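Local coordinates for putative RnfG subunit of electron transport complex (Thermotoga maritima, PDB 3DCZ), which probably binds FMN as a subunit of a membrane-bound complex that couples electron transfer to the movement of ions across the membrane, at residues A22-A27 and P72-V77; D109-N114 and R200-V205. All blocks are in the same frame, centred on the assembly; numbering follows the deposited sequence.

Interaction 1: residues A22-A27 and P72-V77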
loop_
_atom_site.group_PDB
_atom_site.type_symbol
_atom_site.label_atom_id
_atom_site.label_comp_id
_atom_site.label_asym_id
_atom_site.label_seq_id
_atom_site.Cartn_x
_atom_site.Cartn_y
_atom_site.Cartn_z
ATOM N N ALA A 22 -1.682 -0.713 -18.602
ATOM C CA ALA A 22 -2.755 -1.489 -18.040
ATOM C C ALA A 22 -2.406 -1.922 -16.633
ATOM O O ALA A 22 -3.230 -1.744 -15.756
ATOM C CB ALA A 22 -3.110 -2.687 -18.915
ATOM N N ALA A 23 -1.187 -2.424 -16.398
ATOM C CA ALA A 23 -0.796 -2.958 -15.073
ATOM C C ALA A 23 -0.913 -1.908 -13.967
ATOM O O ALA A 23 -1.455 -2.157 -12.884
ATOM C CB ALA A 23 0.621 -3.501 -15.098
ATOM N N LYS A 24 -0.384 -0.721 -14.223
ATOM C CA LYS A 24 -0.423 0.335 -13.203
ATOM C C LYS A 24 -1.867 0.735 -12.868
ATOM O O LYS A 24 -2.265 0.794 -11.696
ATOM C CB LYS A 24 0.375 1.558 -13.661
ATOM C CG LYS A 24 0.433 2.642 -12.619
ATOM C CD LYS A 24 1.326 3.802 -13.023
ATOM C CE LYS A 24 1.223 4.922 -12.007
ATOM N NZ LYS A 24 2.152 6.056 -12.372
ATOM N N LEU A 25 -2.652 1.027 -13.908
ATOM C CA LEU A 25 -4.038 1.411 -13.713
ATOM C C LEU A 25 -4.825 0.298 -13.022
ATOM O O LEU A 25 -5.636 0.556 -12.126
ATOM C CB LEU A 25 -4.687 1.820 -15.049
ATOM C CG LEU A 25 -6.103 2.350 -14.953
ATOM C CD1 LEU A 25 -6.180 3.584 -14.055
ATOM C CD2 LEU A 25 -6.608 2.698 -16.383
ATOM N N SER A 26 -4.568 -0.941 -13.407
ATOM C CA SER A 26 -5.219 -2.090 -12.777
ATOM C C SER A 26 -4.894 -2.144 -11.274
ATOM O O SER A 26 -5.769 -2.379 -10.429
ATOM C CB SER A 26 -4.761 -3.376 -13.463
ATOM O OG SER A 26 -5.198 -4.517 -12.753
ATOM N N ALA A 27 -3.623 -1.926 -10.934
ATOM C CA ALA A 27 -3.179 -1.902 -9.537
ATOM C C ALA A 27 -3.831 -0.796 -8.734
ATOM O O ALA A 27 -4.216 -0.999 -7.575
ATOM C CB ALA A 27 -1.629 -1.812 -9.426
ATOM N N PRO A 72 3.184 10.049 -9.263
ATOM C CA PRO A 72 2.500 11.025 -8.446
ATOM C C PRO A 72 1.772 10.475 -7.247
ATOM O O PRO A 72 1.417 9.299 -7.199
ATOM C CB PRO A 72 1.426 11.589 -9.418
ATOM C CG PRO A 72 1.898 11.296 -10.737
ATOM C CD PRO A 72 2.692 10.038 -10.654
ATOM N N LEU A 73 1.536 11.359 -6.279
ATOM C CA LEU A 73 0.642 11.056 -5.175
ATOM C C LEU A 73 -0.768 11.203 -5.761
ATOM O O LEU A 73 -1.192 12.313 -6.081
ATOM C CB LEU A 73 0.871 12.076 -4.055
ATOM C CG LEU A 73 -0.048 11.911 -2.860
ATOM C CD1 LEU A 73 0.074 10.526 -2.246
ATOM C CD2 LEU A 73 0.238 12.988 -1.839
ATOM N N TYR A 74 -1.501 10.114 -5.915
ATOM C CA TYR A 74 -2.873 10.172 -6.403
ATOM C C TYR A 74 -3.817 10.318 -5.214
ATOM O O TYR A 74 -3.715 9.560 -4.240
ATOM C CB TYR A 74 -3.239 8.886 -7.148
ATOM C CG TYR A 74 -2.372 8.645 -8.351
ATOM C CD1 TYR A 74 -2.567 9.343 -9.534
ATOM C CD2 TYR A 74 -1.354 7.716 -8.306
ATOM C CE1 TYR A 74 -1.764 9.103 -10.661
ATOM C CE2 TYR A 74 -0.540 7.474 -9.410
ATOM C CZ TYR A 74 -0.749 8.159 -10.592
ATOM O OH TYR A 74 0.055 7.966 -11.731
ATOM N N GLU A 75 -4.727 11.285 -5.303
ATOM C CA GLU A 75 -5.676 11.586 -4.245
ATOM C C GLU A 75 -7.089 11.268 -4.658
ATOM O O GLU A 75 -7.479 11.535 -5.806
ATOM C CB GLU A 75 -5.655 13.061 -3.964
ATOM C CG GLU A 75 -4.312 13.588 -3.492
ATOM C CD GLU A 75 -4.397 15.046 -3.107
ATOM O OE1 GLU A 75 -4.794 15.311 -1.961
ATOM O OE2 GLU A 75 -4.115 15.920 -3.937
ATOM N N PHE A 76 -7.850 10.730 -3.718
ATOM C CA PHE A 76 -9.239 10.351 -3.970
ATOM C C PHE A 76 -10.061 10.675 -2.736
ATOM O O PHE A 76 -9.515 10.899 -1.647
ATOM C CB PHE A 76 -9.375 8.854 -4.303
ATOM C CG PHE A 76 -8.475 8.387 -5.394
ATOM C CD1 PHE A 76 -7.177 7.987 -5.107
ATOM C CD2 PHE A 76 -8.900 8.367 -6.709
ATOM C CE1 PHE A 76 -6.317 7.557 -6.127
ATOM C CE2 PHE A 76 -8.040 7.956 -7.734
ATOM C CZ PHE A 76 -6.751 7.552 -7.435
ATOM N N VAL A 77 -11.373 10.710 -2.945
ATOM C CA VAL A 77 -12.366 10.752 -1.867
ATOM C C VAL A 77 -13.253 9.527 -2.026
ATOM O O VAL A 77 -13.850 9.300 -3.095
ATOM C CB VAL A 77 -13.220 12.044 -1.896
ATOM C CG1 VAL A 77 -14.228 12.037 -0.717
ATOM C CG2 VAL A 77 -12.316 13.279 -1.829
#
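Lys24 and Tyr74 meet in a buried polar site where helix 22-31, the first in the model, strand 67-77 and the turn leaving helix 44-54 converge. A single hydrogen bond, Lys24 NZ to Tyr74 OH at 2.9 Å, joins two side chains that bridge widely spaced backbones: the nearest CA atoms, those of Lys24 and Pro72, are 12.1 Å apart. Lys24 covers much of that distance with a fully extended side chain, which leaves the helix with CG anti to the backbone N (chi1 -177°) and carries NZ to the hydroxyl. The ammonium nitrogen approaches at the edge of the phenol, near the ring plane, with CZ-OH···NZ about 133°, so the contact is with the hydroxyl and not a cation-pi contact over a face. The hydroxyl lies beside the end of the lysine rather than straight ahead of it: CE-NZ···OH is close to 90°, and Lys24 CE is itself 3.3 Å from Tyr74 OH. Pro72, which follows a cis peptide bond, sets its CB 4.2 Å above one face of the Tyr74 ring, off toward the rim, while its CD comes to 4.4 Å from Lys24 NZ. The tyrosine oxygen both accepts from Lys24 and donates to Gly55 O, and NZ also bonds Ile56 O and Thr58 OG1, so three acceptors grip the buried ammonium, a setting that probably favours its charged form. Tyr74 is held by backbone bonds to Val86 of strand 83-90, whereas Ala23 and Ala27 rest on Ile119 of strand 110-120, placing helix 22-31 against an edge strand of the sheet and its lysine across the sheet face toward strand 67-77.

Interaction 2: residues D109-N114 and R200-V205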
loop_
_atom_site.group_PDB
_atom_site.type_symbol
_atom_site.label_atom_id
_atom_site.label_comp_id
_atom_site.label_asym_id
_atom_site.label_seq_id
_atom_site.Cartn_x
_atom_site.Cartn_y
_atom_site.Cartn_z
ATOM N N ASP A 109 -6.011 10.218 13.608
ATOM C CA ASP A 109 -4.643 10.524 14.069
ATOM C C ASP A 109 -3.529 9.961 13.166
ATOM O O ASP A 109 -2.352 9.983 13.546
ATOM C CB ASP A 109 -4.443 10.032 15.515
ATOM C CG ASP A 109 -5.262 10.823 16.534
ATOM O OD1 ASP A 109 -5.519 12.031 16.313
ATOM O OD2 ASP A 109 -5.650 10.229 17.567
ATOM N N GLY A 110 -3.878 9.470 11.975
ATOM C CA GLY A 110 -2.853 8.983 11.063
ATOM C C GLY A 110 -3.474 8.473 9.782
ATOM O O GLY A 110 -4.189 9.186 9.101
ATOM N N PHE A 111 -3.186 7.235 9.472
ATOM C CA PHE A 111 -3.636 6.644 8.255
ATOM C C PHE A 111 -3.856 5.188 8.545
ATOM O O PHE A 111 -3.243 4.628 9.453
ATOM C CB PHE A 111 -2.555 6.739 7.160
ATOM C CG PHE A 111 -2.326 8.118 6.617
ATOM C CD1 PHE A 111 -3.054 8.557 5.541
ATOM C CD2 PHE A 111 -1.367 8.978 7.183
ATOM C CE1 PHE A 111 -2.871 9.817 5.040
ATOM C CE2 PHE A 111 -1.176 10.218 6.672
ATOM C CZ PHE A 111 -1.920 10.643 5.605
HETATM N N MSE A 112 -4.724 4.581 7.747
HETATM C CA MSE A 112 -4.816 3.132 7.711
HETATM C C MSE A 112 -4.358 2.659 6.336
HETATM O O MSE A 112 -4.450 3.382 5.353
HETATM C CB MSE A 112 -6.228 2.634 8.042
HETATM C CG MSE A 112 -7.206 2.804 6.943
HETATM SE SE MSE A 112 -8.931 2.171 7.419
HETATM C CE MSE A 112 -9.352 3.398 8.793
ATOM N N LEU A 113 -3.759 1.476 6.303
ATOM C CA LEU A 113 -3.370 0.818 5.058
ATOM C C LEU A 113 -4.559 0.013 4.532
ATOM O O LEU A 113 -4.993 -0.964 5.171
ATOM C CB LEU A 113 -2.171 -0.121 5.254
ATOM C CG LEU A 113 -1.762 -0.929 4.040
ATOM C CD1 LEU A 113 -1.424 -0.020 2.817
ATOM C CD2 LEU A 113 -0.547 -1.825 4.346
ATOM N N ASN A 114 -5.136 0.454 3.408
ATOM C CA ASN A 114 -6.314 -0.221 2.855
ATOM C C ASN A 114 -5.963 -1.451 2.064
ATOM O O ASN A 114 -6.622 -2.467 2.199
ATOM C CB ASN A 114 -7.090 0.745 1.963
ATOM C CG ASN A 114 -8.401 0.164 1.430
ATOM O OD1 ASN A 114 -9.355 -0.005 2.208
ATOM N ND2 ASN A 114 -8.481 -0.112 0.094
ATOM N N ARG A 200 5.808 6.747 5.849
ATOM C CA ARG A 200 6.661 7.835 6.285
ATOM C C ARG A 200 6.450 9.069 5.440
ATOM O O ARG A 200 6.293 10.165 5.955
ATOM C CB ARG A 200 8.100 7.430 6.220
ATOM C CG ARG A 200 8.570 6.724 7.423
ATOM C CD ARG A 200 10.073 6.487 7.298
ATOM N NE ARG A 200 10.876 7.705 7.204
ATOM C CZ ARG A 200 12.202 7.725 6.994
ATOM N NH1 ARG A 200 12.876 6.602 6.772
ATOM N NH2 ARG A 200 12.853 8.850 6.982
ATOM N N TYR A 201 6.445 8.872 4.136
ATOM C CA TYR A 201 6.280 9.997 3.218
ATOM C C TYR A 201 4.928 10.677 3.408
ATOM O O TYR A 201 4.867 11.879 3.535
ATOM C CB TYR A 201 6.457 9.505 1.768
ATOM C CG TYR A 201 6.268 10.624 0.772
ATOM C CD1 TYR A 201 7.341 11.424 0.403
ATOM C CD2 TYR A 201 5.011 10.924 0.253
ATOM C CE1 TYR A 201 7.194 12.485 -0.483
ATOM C CE2 TYR A 201 4.868 11.986 -0.660
ATOM C CZ TYR A 201 5.972 12.750 -1.011
ATOM O OH TYR A 201 5.861 13.794 -1.900
ATOM N N LEU A 202 3.847 9.899 3.453
ATOM C CA LEU A 202 2.509 10.479 3.674
ATOM C C LEU A 202 2.435 11.286 4.969
ATOM O O LEU A 202 1.835 12.359 5.017
ATOM C CB LEU A 202 1.444 9.392 3.723
ATOM C CG LEU A 202 1.085 8.747 2.401
ATOM C CD1 LEU A 202 0.053 7.602 2.598
ATOM C CD2 LEU A 202 0.532 9.805 1.452
ATOM N N GLU A 203 3.000 10.741 6.030
ATOM C CA GLU A 203 3.059 11.462 7.301
ATOM C C GLU A 203 3.812 12.784 7.188
ATOM O O GLU A 203 3.367 13.782 7.782
ATOM C CB GLU A 203 3.704 10.587 8.371
ATOM C CG GLU A 203 2.793 9.474 8.844
ATOM C CD GLU A 203 1.661 9.987 9.696
ATOM O OE1 GLU A 203 1.932 10.816 10.573
ATOM O OE2 GLU A 203 0.517 9.574 9.508
ATOM N N GLU A 204 4.919 12.783 6.438
ATOM C CA GLU A 204 5.754 13.991 6.238
ATOM C C GLU A 204 4.979 15.077 5.504
ATOM O O GLU A 204 5.045 16.260 5.875
ATOM C CB GLU A 204 6.987 13.716 5.386
ATOM C CG GLU A 204 8.176 13.057 6.028
ATOM C CD GLU A 204 9.287 12.820 4.986
ATOM O OE1 GLU A 204 9.530 13.738 4.170
ATOM O OE2 GLU A 204 9.868 11.714 4.960
ATOM N N VAL A 205 4.285 14.704 4.440
ATOM C CA VAL A 205 3.599 15.687 3.601
ATOM C C VAL A 205 2.231 16.081 4.165
ATOM O O VAL A 205 1.655 17.064 3.724
ATOM C CB VAL A 205 3.555 15.251 2.115
ATOM C CG1 VAL A 205 4.987 15.076 1.607
ATOM C CG2 VAL A 205 2.751 13.977 1.916
#
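Glu203 OE2 lies at the edge of the Phe111 ring, in its plane, 3.1 Å from CD2 and 3.4 Å from CE2. The oxygen thus faces the weakly positive C-H rim, and the carboxylate stands almost square to the ring, the two planes 88° apart. A bend at chi2 turns the glutamate back toward the strand; the same oxygen is 3.8 Å from Gly110 CA. OE2 is buried here without a hydrogen-bond partner in the model. Leu202 takes a face of the phenyl group instead: its CB sits 4.3 Å from the ring centroid, 23° off the normal, in a CH-pi contact displaced toward CE2 and CZ. Successive helix residues therefore hold one ring by face and by edge. Lys106 adds a cation-pi contact to Phe111, and Tyr85 of strand 83-90 touches both Phe111 and Leu202. The axes of the short segments 110-114 and 200-205 run nearly antiparallel, at 152°, and 9.4 Å apart. This is a helix laid on an antiparallel sheet: the C-terminal helix 188-206 of this FMN-binding-family fold packs over edge strand 110-120 near Phe111.

In the fold
Interactions 1 and 2 are both buried and both engage the five-stranded antiparallel sheet, but with different helices, about 17 Å apart between centres. Strand 67-77 connects them: Tyr74 faces helix 22-31, while its neighbour Leu73, pointing to the other side of the strand, puts CD1 3.8 Å from CD2 of Leu202. Their chemistry differs accordingly. Interaction 1 is a long polar reach whose charge is met by oxygens around the turn after helix 44-54, burying little surface; interaction 2 buries about twice as much through an aromatic ring against a helix, with an acid at its partly exposed margin. Along the chain, the first contact closes before the second opens.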